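Phenylalanine--tRNA ligase beta subunit (Pyrococcus horikoshii, PDB 2CXI) forms, with the alpha subunit, the tetrameric ligase that attaches L-phenylalanine to tRNA(Phe) at the expense of ATP; this chain is its N-terminal portion. Local coordinates at residues E12-R17 and G64-I69; E302-L307 and V314-G319. All coordinates share one frame; numbering follows the deposited sequence.

The two contacts illustrate how packing chemistry follows place in the fold. Contact 1 joins two helices near the N-terminus, 8-15 and 62-72, through a small, purely apolar and mostly buried patch. Contact 2 joins helix 300-309 to strand 313-317 in the B5 region, partly at the surface, and adds to its apolar core a lysine-to-carbonyl hydrogen bond and a bridging water. The first brings together residues far apart in sequence, the second a near-local helix-strand pair. They share no helix or strand: their centres lie about 25 Å apart, their nearest atoms about 10 Å, and they do not touch.

Contact 1: residues E12-R17 and G64-I69; sequences ERLIGR and GVARQI
Ile15 lays its longer branch over Ala66, whose methyl group is the meeting point of this helix pair. CG1 of Ile15 stands 3.7 Å from CB of Ala66 and nearly as close to that residue's CA, while the end of the same branch carries on toward the next turn of helix 62-72. There CD1 of Ile15 comes to 3.9 Å from CG2 of Ile69, and the two isoleucine side chains cross at a slant. The CB of Ile15 does not itself aim at helix 62-72; with CG1 set anti to the carbonyl carbon (chi1 -67°), the branch reaches across the gap and makes up the difference. Leu14, the residue before, touches the same methyl with its CB, 3.6 Å from CB of Ala66, and not with its branched end. One small methyl thus faces two consecutive residues of the helix 8-15, consistent with the close approach of the backbones, the CA atoms of Ile15 and Ala66 being 5.3 Å apart. This is apolar helix-helix packing near the N-terminus of the beta subunit, away from the predicted magnesium site, and Trp24 of helix 21-30 lies against both isoleucines, so that a third helix helps bury the patch; Leu27 adds to the cover of Ile69. Just past the contact, helix 8-15 ends at Gly16, the first residue to leave helical angles, with a positive phi (102°). On the same helix but away from the patch, Glu12 forms a salt bridge with Lys8 and accepts hydrogen bonds from Trp24 NE1 and the backbone N of Phe19, and Arg13 pairs with Asp10 and Asp115.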
ATOM      1  N   GLU A  12      23.165  15.680 -36.582  1.00 16.14           N
ATOM      2  CA  GLU A  12      22.963  17.106 -36.784  1.00 16.48           C
ATOM      3  C   GLU A  12      21.807  17.703 -35.941  1.00 16.30           C
ATOM      4  O   GLU A  12      21.955  18.818 -35.437  1.00 17.15           O
ATOM      5  CB  GLU A  12      22.826  17.425 -38.291  1.00 16.20           C
ATOM      6  CG  GLU A  12      24.171  17.114 -38.974  1.00 17.10           C
ATOM      7  CD  GLU A  12      24.201  17.251 -40.484  1.00 18.64           C
ATOM      8  OE1 GLU A  12      23.129  17.200 -41.146  1.00 20.35           O
ATOM      9  OE2 GLU A  12      25.344  17.424 -41.012  1.00 20.14           O
ATOM     10  N   ARG A  13      20.700  16.985 -35.785  1.00 16.36           N
ATOM     11  CA  ARG A  13      19.638  17.456 -34.855  1.00 17.04           C
ATOM     12  C   ARG A  13      20.159  17.499 -33.426  1.00 16.34           C
ATOM     13  O   ARG A  13      19.853  18.441 -32.698  1.00 18.03           O
ATOM     14  CB  ARG A  13      18.322  16.668 -34.990  1.00 16.73           C
ATOM     15  CG  ARG A  13      18.349  15.186 -34.623  1.00 21.10           C
ATOM     16  CD  ARG A  13      16.971  14.574 -34.321  1.00 19.17           C
ATOM     17  NE  ARG A  13      17.032  13.129 -34.181  1.00 21.83           N
ATOM     18  CZ  ARG A  13      15.962  12.335 -34.253  1.00 24.17           C
ATOM     19  NH1 ARG A  13      14.746  12.852 -34.455  1.00 24.83           N
ATOM     20  NH2 ARG A  13      16.099  11.024 -34.122  1.00 27.56           N
ATOM     21  N   LEU A  14      21.004  16.534 -33.046  1.00 15.19           N
ATOM     22  CA  LEU A  14      21.588  16.501 -31.712  1.00 16.00           C
ATOM     23  C   LEU A  14      22.611  17.634 -31.464  1.00 15.92           C
ATOM     24  O   LEU A  14      22.598  18.313 -30.424  1.00 14.46           O
ATOM     25  CB  LEU A  14      22.189  15.103 -31.432  1.00 15.91           C
ATOM     26  CG  LEU A  14      21.210  13.930 -31.288  1.00 18.07           C
ATOM     27  CD1 LEU A  14      22.000  12.614 -31.375  1.00 17.79           C
ATOM     28  CD2 LEU A  14      20.427  14.050 -29.947  1.00 22.45           C
ATOM     29  N   ILE A  15      23.494  17.866 -32.441  1.00 14.43           N
ATOM     30  CA  ILE A  15      24.467  18.949 -32.331  1.00 14.73           C
ATOM     31  C   ILE A  15      23.767  20.277 -32.546  1.00 15.23           C
ATOM     32  O   ILE A  15      24.165  21.268 -31.966  1.00 16.84           O
ATOM     33  CB  ILE A  15      25.565  18.793 -33.450  1.00 14.04           C
ATOM     34  CG1 ILE A  15      26.401  17.505 -33.161  1.00 14.17           C
ATOM     35  CG2 ILE A  15      26.413  20.046 -33.511  1.00 14.73           C
ATOM     36  CD1 ILE A  15      27.077  16.933 -34.400  1.00 14.67           C
ATOM     37  N   GLY A  16      22.764  20.278 -33.418  1.00 15.25           N
ATOM     38  CA  GLY A  16      21.893  21.451 -33.632  1.00 18.16           C
ATOM     39  C   GLY A  16      22.251  22.222 -34.909  1.00 19.32           C
ATOM     40  O   GLY A  16      21.666  23.266 -35.183  1.00 20.02           O
ATOM     41  N   ARG A  17      23.224  21.711 -35.681  1.00 20.35           N
ATOM     42  CA  ARG A  17      23.807  22.450 -36.842  1.00 20.64           C
ATOM     43  C   ARG A  17      24.069  21.399 -37.885  1.00 20.13           C
ATOM     44  O   ARG A  17      24.315  20.261 -37.499  1.00 18.48           O
ATOM     45  CB  ARG A  17      25.219  22.844 -36.420  1.00 22.46           C
ATOM     46  CG  ARG A  17      25.577  24.182 -36.580  1.00 26.64           C
ATOM     47  CD  ARG A  17      26.816  24.492 -35.777  1.00 27.42           C
ATOM     48  NE  ARG A  17      26.406  25.132 -34.546  1.00 28.43           N
ATOM     49  CZ  ARG A  17      27.084  26.089 -33.961  1.00 32.70           C
ATOM     50  NH1 ARG A  17      28.242  26.509 -34.492  1.00 32.60           N
ATOM     51  NH2 ARG A  17      26.628  26.598 -32.825  1.00 35.24           N
ATOM     52  N   GLY A  64      26.448  10.253 -27.771  1.00 14.04           N
ATOM     53  CA  GLY A  64      27.763  10.484 -27.170  1.00 13.86           C
ATOM     54  C   GLY A  64      28.710  11.210 -28.129  1.00 14.90           C
ATOM     55  O   GLY A  64      29.499  12.074 -27.719  1.00 14.76           O
ATOM     56  N   VAL A  65      28.611  10.854 -29.409  1.00 14.70           N
ATOM     57  CA  VAL A  65      29.395  11.517 -30.467  1.00 16.27           C
ATOM     58  C   VAL A  65      29.031  13.020 -30.620  1.00 16.20           C
ATOM     59  O   VAL A  65      29.918  13.907 -30.659  1.00 15.87           O
ATOM     60  CB  VAL A  65      29.228  10.757 -31.799  1.00 15.67           C
ATOM     61  CG1 VAL A  65      29.924  11.533 -32.976  1.00 18.43           C
ATOM     62  CG2 VAL A  65      29.809   9.378 -31.673  1.00 18.73           C
ATOM     63  N   ALA A  66      27.720  13.301 -30.676  1.00 16.54           N
ATOM     64  CA  ALA A  66      27.199  14.655 -30.792  1.00 16.13           C
ATOM     65  C   ALA A  66      27.607  15.453 -29.572  1.00 17.25           C
ATOM     66  O   ALA A  66      27.944  16.620 -29.665  1.00 16.59           O
ATOM     67  CB  ALA A  66      25.680  14.611 -30.909  1.00 16.23           C
ATOM     68  N   ARG A  67      27.571  14.814 -28.411  1.00 16.51           N
ATOM     69  CA  ARG A  67      27.918  15.515 -27.170  1.00 17.43           C
ATOM     70  C   ARG A  67      29.384  15.960 -27.257  1.00 17.55           C
ATOM     71  O   ARG A  67      29.683  17.131 -27.067  1.00 18.18           O
ATOM     72  CB  ARG A  67      27.667  14.578 -25.965  1.00 15.93           C
ATOM     73  CG  ARG A  67      27.772  15.215 -24.548  1.00 18.50           C
ATOM     74  CD  ARG A  67      27.155  14.257 -23.515  1.00 19.71           C
ATOM     75  NE  ARG A  67      27.818  12.962 -23.604  1.00 23.72           N
ATOM     76  CZ  ARG A  67      27.259  11.779 -23.369  1.00 21.52           C
ATOM     77  NH1 ARG A  67      25.975  11.664 -22.991  1.00 22.65           N
ATOM     78  NH2 ARG A  67      28.016  10.695 -23.498  1.00 22.88           N
ATOM     79  N   GLN A  68      30.288  15.049 -27.609  1.00 18.07           N
ATOM     80  CA  GLN A  68      31.684  15.419 -27.772  1.00 19.84           C
ATOM     81  C   GLN A  68      31.895  16.543 -28.744  1.00 18.34           C
ATOM     82  O   GLN A  68      32.658  17.480 -28.464  1.00 18.56           O
ATOM     83  CB  GLN A  68      32.516  14.270 -28.302  1.00 21.00           C
ATOM     84  CG  GLN A  68      33.618  14.004 -27.414  1.00 29.51           C
ATOM     85  CD  GLN A  68      33.063  13.046 -26.467  1.00 39.84           C
ATOM     86  OE1 GLN A  68      33.370  13.049 -25.271  1.00 44.93           O
ATOM     87  NE2 GLN A  68      32.160  12.212 -26.996  1.00 44.54           N
ATOM     88  N   ILE A  69      31.270  16.418 -29.904  1.00 17.57           N
ATOM     89  CA  ILE A  69      31.382  17.467 -30.924  1.00 17.95           C
ATOM     90  C   ILE A  69      30.867  18.815 -30.413  1.00 18.44           C
ATOM     91  O   ILE A  69      31.463  19.853 -30.706  1.00 20.05           O
ATOM     92  CB  ILE A  69      30.721  17.004 -32.235  1.00 17.70           C
ATOM     93  CG1 ILE A  69      31.525  15.836 -32.807  1.00 15.98           C
ATOM     94  CG2 ILE A  69      30.622  18.162 -33.285  1.00 16.77           C
ATOM     95  CD1 ILE A  69      30.754  15.065 -33.928  1.00 18.80           C
TER

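Contact 2: residues E302-L307 and V314-G319; sequences EIKELL and VEISRG
With CG anti to the backbone N (chi1 174°) and the chain extended beyond it, Lys304 runs from helix 300-309 along Val314, the two side chains lying alongside each other and pointing opposite ways. Its methylenes do the packing: CG lies 3.8 Å from CG1 of Val314, and CB is 3.9 Å from CD1 of Ile316. Beyond the methylenes, the ammonium end is polar: NZ of Lys304 donates a hydrogen bond of 3.1 Å to the carbonyl O of Val314. NZ approaches that O with a C=O···N angle of 153°, tilted somewhat out of the plane of the carbonyl. A water accepts from NZ of Lys304 and also from the backbone N of Ile316, so the lysine engages the strand backbone at two points, one direct and one through water. On the inner side, CG2 of Val314 sits 3.7 Å from CB of Leu307, and Leu323 of the adjacent strand 320-325 touches both residues. Leu307 also meets Ile338 and Val342 of helix 335-346, and its side chain is about 5 Å from that of Asp341, a predicted magnesium ligand. The axes of 302-307 and 314-317 run nearly antiparallel, at 163°, and strand 313-317 is an outermost strand of its sheet within this chain, an arrangement of helix packed on a three-stranded antiparallel sheet in the B5 domain.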
ATOM      1  N   GLU A 302      44.956  28.531 -19.943  1.00 26.29           N
ATOM      2  CA  GLU A 302      44.870  27.768 -21.193  1.00 26.56           C
ATOM      3  C   GLU A 302      44.550  26.286 -20.955  1.00 25.07           C
ATOM      4  O   GLU A 302      43.713  25.686 -21.663  1.00 24.75           O
ATOM      5  CB  GLU A 302      46.143  27.930 -22.008  1.00 26.41           C
ATOM      6  CG  GLU A 302      46.233  29.317 -22.621  1.00 29.06           C
ATOM      7  CD  GLU A 302      47.613  29.633 -23.144  1.00 30.98           C
ATOM      8  OE1 GLU A 302      48.618  29.182 -22.548  1.00 29.10           O
ATOM      9  OE2 GLU A 302      47.676  30.331 -24.176  1.00 35.39           O
ATOM     10  N   ILE A 303      45.201  25.715 -19.951  1.00 23.56           N
ATOM     11  CA  ILE A 303      44.943  24.324 -19.579  1.00 23.61           C
ATOM     12  C   ILE A 303      43.510  24.203 -19.086  1.00 23.50           C
ATOM     13  O   ILE A 303      42.788  23.268 -19.474  1.00 21.11           O
ATOM     14  CB  ILE A 303      45.933  23.804 -18.512  1.00 23.12           C
ATOM     15  CG1 ILE A 303      47.368  23.839 -19.074  1.00 22.67           C
ATOM     16  CG2 ILE A 303      45.543  22.352 -18.109  1.00 24.66           C
ATOM     17  CD1 ILE A 303      48.435  23.592 -18.051  1.00 20.71           C
ATOM     18  N   LYS A 304      43.073  25.146 -18.241  1.00 23.36           N
ATOM     19  CA  LYS A 304      41.674  25.116 -17.805  1.00 23.67           C
ATOM     20  C   LYS A 304      40.688  25.062 -18.998  1.00 23.73           C
ATOM     21  O   LYS A 304      39.744  24.277 -19.000  1.00 22.85           O
ATOM     22  CB  LYS A 304      41.349  26.287 -16.866  1.00 23.98           C
ATOM     23  CG  LYS A 304      39.866  26.382 -16.496  1.00 23.94           C
ATOM     24  CD  LYS A 304      39.663  27.170 -15.212  1.00 26.45           C
ATOM     25  CE  LYS A 304      38.226  27.667 -15.151  1.00 28.10           C
ATOM     26  NZ  LYS A 304      37.867  27.977 -13.787  1.00 31.02           N
ATOM     27  N   GLU A 305      40.917  25.913 -19.992  1.00 23.79           N
ATOM     28  CA  GLU A 305      40.060  26.021 -21.161  1.00 24.52           C
ATOM     29  C   GLU A 305      40.054  24.730 -21.974  1.00 23.46           C
ATOM     30  O   GLU A 305      39.031  24.354 -22.516  1.00 23.00           O
ATOM     31  CB  GLU A 305      40.540  27.131 -22.081  1.00 25.60           C
ATOM     32  CG  GLU A 305      40.384  28.549 -21.536  1.00 32.56           C
ATOM     33  CD  GLU A 305      40.769  29.565 -22.586  1.00 41.57           C
ATOM     34  OE1 GLU A 305      41.767  30.321 -22.392  1.00 45.27           O
ATOM     35  OE2 GLU A 305      40.082  29.578 -23.636  1.00 45.90           O
ATOM     36  N   LEU A 306      41.203  24.086 -22.096  1.00 22.10           N
ATOM     37  CA  LEU A 306      41.273  22.808 -22.824  1.00 21.33           C
ATOM     38  C   LEU A 306      40.491  21.707 -22.087  1.00 21.00           C
ATOM     39  O   LEU A 306      39.729  20.966 -22.710  1.00 20.11           O
ATOM     40  CB  LEU A 306      42.721  22.384 -23.035  1.00 20.96           C
ATOM     41  CG  LEU A 306      43.547  23.221 -24.034  1.00 21.95           C
ATOM     42  CD1 LEU A 306      44.950  22.675 -24.070  1.00 22.03           C
ATOM     43  CD2 LEU A 306      42.960  23.271 -25.469  1.00 23.52           C
ATOM     44  N   LEU A 307      40.672  21.614 -20.766  1.00 19.63           N
ATOM     45  CA  LEU A 307      39.939  20.614 -19.977  1.00 19.82           C
ATOM     46  C   LEU A 307      38.423  20.864 -19.937  1.00 19.75           C
ATOM     47  O   LEU A 307      37.642  19.920 -19.891  1.00 19.35           O
ATOM     48  CB  LEU A 307      40.495  20.565 -18.556  1.00 19.57           C
ATOM     49  CG  LEU A 307      41.909  19.981 -18.425  1.00 21.19           C
ATOM     50  CD1 LEU A 307      42.369  20.231 -16.994  1.00 21.87           C
ATOM     51  CD2 LEU A 307      41.946  18.494 -18.742  1.00 20.83           C
ATOM     52  N   VAL A 314      36.734  22.597 -13.645  1.00 22.82           N
ATOM     53  CA  VAL A 314      38.131  22.864 -13.288  1.00 24.22           C
ATOM     54  C   VAL A 314      38.181  24.053 -12.308  1.00 25.58           C
ATOM     55  O   VAL A 314      37.701  25.142 -12.636  1.00 25.45           O
ATOM     56  CB  VAL A 314      38.991  23.261 -14.543  1.00 24.11           C
ATOM     57  CG1 VAL A 314      40.439  23.500 -14.129  1.00 25.09           C
ATOM     58  CG2 VAL A 314      38.890  22.219 -15.676  1.00 21.63           C
ATOM     59  N   GLU A 315      38.746  23.799 -11.128  1.00 27.48           N
ATOM     60  CA  GLU A 315      38.993  24.805 -10.101  1.00 31.80           C
ATOM     61  C   GLU A 315      40.488  24.799  -9.794  1.00 30.64           C
ATOM     62  O   GLU A 315      41.003  23.824  -9.262  1.00 30.44           O
ATOM     63  CB  GLU A 315      38.190  24.496  -8.819  1.00 30.89           C
ATOM     64  CG  GLU A 315      38.823  25.090  -7.556  1.00 36.63           C
ATOM     65  CD  GLU A 315      37.911  25.035  -6.330  1.00 36.81           C
ATOM     66  OE1 GLU A 315      38.134  24.159  -5.437  1.00 42.15           O
ATOM     67  OE2 GLU A 315      36.972  25.873  -6.266  1.00 44.54           O
ATOM     68  N   ILE A 316      41.166  25.890 -10.134  1.00 32.75           N
ATOM     69  CA  ILE A 316      42.607  25.982  -9.911  1.00 34.37           C
ATOM     70  C   ILE A 316      42.898  26.827  -8.685  1.00 36.14           C
ATOM     71  O   ILE A 316      42.437  27.966  -8.595  1.00 36.15           O
ATOM     72  CB  ILE A 316      43.330  26.598 -11.118  1.00 34.40           C
ATOM     73  CG1 ILE A 316      43.128  25.751 -12.387  1.00 34.32           C
ATOM     74  CG2 ILE A 316      44.845  26.769 -10.783  1.00 33.87           C
ATOM     75  CD1 ILE A 316      43.460  26.542 -13.652  1.00 32.51           C
ATOM     76  N   SER A 317      43.648  26.274  -7.741  1.00 37.45           N
ATOM     77  CA  SER A 317      44.224  27.107  -6.698  1.00 39.84           C
ATOM     78  C   SER A 317      45.658  26.694  -6.422  1.00 40.17           C
ATOM     79  O   SER A 317      45.943  25.517  -6.176  1.00 39.62           O
ATOM     80  CB  SER A 317      43.379  27.118  -5.420  1.00 39.88           C
ATOM     81  OG  SER A 317      43.183  25.811  -4.913  1.00 42.52           O
ATOM     82  N   ARG A 318      46.549  27.684  -6.487  1.00 41.16           N
ATOM     83  CA  ARG A 318      47.998  27.479  -6.343  1.00 41.86           C
ATOM     84  C   ARG A 318      48.577  26.397  -7.267  1.00 41.06           C
ATOM     85  O   ARG A 318      49.253  25.457  -6.816  1.00 40.95           O
ATOM     86  CB  ARG A 318      48.357  27.234  -4.879  1.00 42.66           C
ATOM     87  CG  ARG A 318      48.627  28.532  -4.122  1.00 47.34           C
ATOM     88  CD  ARG A 318      48.452  28.428  -2.619  1.00 54.02           C
ATOM     89  NE  ARG A 318      47.054  28.146  -2.280  1.00 58.86           N
ATOM     90  CZ  ARG A 318      46.572  26.948  -1.936  1.00 61.40           C
ATOM     91  NH1 ARG A 318      47.374  25.885  -1.865  1.00 62.26           N
ATOM     92  NH2 ARG A 318      45.276  26.815  -1.654  1.00 62.70           N
ATOM     93  N   GLY A 319      48.309  26.545  -8.564  1.00 40.38           N
ATOM     94  CA  GLY A 319      48.840  25.625  -9.577  1.00 39.16           C
ATOM     95  C   GLY A 319      48.266  24.208  -9.577  1.00 38.18           C
ATOM     96  O   GLY A 319      48.668  23.372 -10.399  1.00 38.42           O
TER
HETATM   97  O   HOH W   1      39.732  28.040 -11.423  1.00 41.90           O